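Side-chain contact in beta-galactosidase (Streptococcus pneumoniae, PDB 4CU9), which probably binds carbohydrate, being a carbohydrate-binding module of the multi-domain pneumococcal beta-galactosidase BgaA: residues F87-S90 with G91-A94. Sequence-based numbering, arbitrary orientation.
Sequences FADS and GTDA
Asp89 turns its carboxylate back onto Gly91 and Thr92, forming an Asx turn inside a tight chain reversal of this galactose-binding-domain fold. The evidence is that Gly91 N, two residues further along the chain, donates to Asp89 OD1 at 3.1 Å. Ser90 and Gly91 have the backbone angles of the two central residues of a type I beta turn. Asp89 CG sits between its own N and carbonyl carbon (chi1 67°), which brings the carboxylate over the turn. There Thr92 OG1 donates to Asp89 OD1 at 2.7 Å; this hydroxyl and Gly91 N come from opposite faces of the carboxylate plane, each well out of it. A weak third bond, Thr92 N to Asp89 OD1, is bent to 132°. Three donors thus hold one oxygen and should fix the carboxylate's rotation. The backbone adds a straighter link, Asp89 N to Thr92 O at 3.1 Å and 159°; Lys171 NZ also reaches that carbonyl. Across the turn from Ala88, Asp93 pairs through OD2 with Lys168, while Thr92 packs on Ala175 of strand 173-182. Phe87, its CG anti to the backbone N, presents a ring edge to the Thr92 hydroxyl, with Phe87 CD2 3.7 Å from Thr92 OG1.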
loop_
_atom_site.group_PDB
_atom_site.type_symbol
_atom_site.label_atom_id
_atom_site.label_comp_id
_atom_site.label_asym_id
_atom_site.label_seq_id
_atom_site.Cartn_x
_atom_site.Cartn_y
_atom_site.Cartn_z
ATOM N N PHE A 87 3.453 0.582 -11.488
ATOM C CA PHE A 87 3.944 1.497 -12.495
ATOM C C PHE A 87 5.448 1.369 -12.522
ATOM O O PHE A 87 6.040 0.945 -11.540
ATOM C CB PHE A 87 3.586 2.926 -12.116
ATOM C CG PHE A 87 4.254 3.991 -12.962
ATOM C CD1 PHE A 87 3.708 4.369 -14.168
ATOM C CD2 PHE A 87 5.386 4.655 -12.508
ATOM C CE1 PHE A 87 4.294 5.364 -14.936
ATOM C CE2 PHE A 87 5.958 5.673 -13.245
ATOM C CZ PHE A 87 5.416 6.023 -14.469
ATOM N N ALA A 88 6.049 1.709 -13.658
ATOM C CA ALA A 88 7.512 1.782 -13.734
ATOM C C ALA A 88 7.952 2.931 -14.600
ATOM O O ALA A 88 7.281 3.288 -15.554
ATOM C CB ALA A 88 8.068 0.479 -14.279
ATOM N N ASP A 89 9.125 3.456 -14.268
ATOM C CA ASP A 89 9.815 4.470 -15.053
ATOM C C ASP A 89 11.292 4.375 -14.671
ATOM O O ASP A 89 11.725 3.325 -14.161
ATOM C CB ASP A 89 9.200 5.864 -14.831
ATOM C CG ASP A 89 9.407 6.402 -13.433
ATOM O OD1 ASP A 89 9.995 5.703 -12.571
ATOM O OD2 ASP A 89 8.989 7.569 -13.209
ATOM N N SER A 90 12.074 5.436 -14.888
ATOM C CA SER A 90 13.531 5.330 -14.635
ATOM C C SER A 90 13.860 5.033 -13.178
ATOM O O SER A 90 14.777 4.283 -12.915
ATOM C CB SER A 90 14.293 6.587 -15.067
ATOM O OG SER A 90 13.704 7.718 -14.458
ATOM N N GLY A 91 13.073 5.567 -12.251
ATOM C CA GLY A 91 13.370 5.463 -10.839
ATOM C C GLY A 91 12.602 4.373 -10.091
ATOM O O GLY A 91 13.011 3.965 -8.974
ATOM N N THR A 92 11.495 3.916 -10.673
ATOM C CA THR A 92 10.541 3.088 -9.954
ATOM C C THR A 92 10.100 1.861 -10.727
ATOM O O THR A 92 10.299 1.784 -11.961
ATOM C CB THR A 92 9.306 3.884 -9.530
ATOM O OG1 THR A 92 8.589 4.348 -10.672
ATOM C CG2 THR A 92 9.701 5.057 -8.614
ATOM N N ASP A 93 9.497 0.905 -9.999
ATOM C CA ASP A 93 9.000 -0.310 -10.589
ATOM C C ASP A 93 8.071 -1.020 -9.623
ATOM O O ASP A 93 7.918 -0.600 -8.453
ATOM C CB ASP A 93 10.168 -1.236 -10.961
ATOM C CG ASP A 93 9.822 -2.290 -12.049
ATOM O OD1 ASP A 93 8.667 -2.459 -12.464
ATOM O OD2 ASP A 93 10.756 -2.944 -12.501
ATOM N N ALA A 94 7.486 -2.109 -10.126
ATOM C CA ALA A 94 6.918 -3.150 -9.285
ATOM C C ALA A 94 8.022 -3.631 -8.328
ATOM O O ALA A 94 9.206 -3.459 -8.600
ATOM C CB ALA A 94 6.415 -4.327 -10.126
#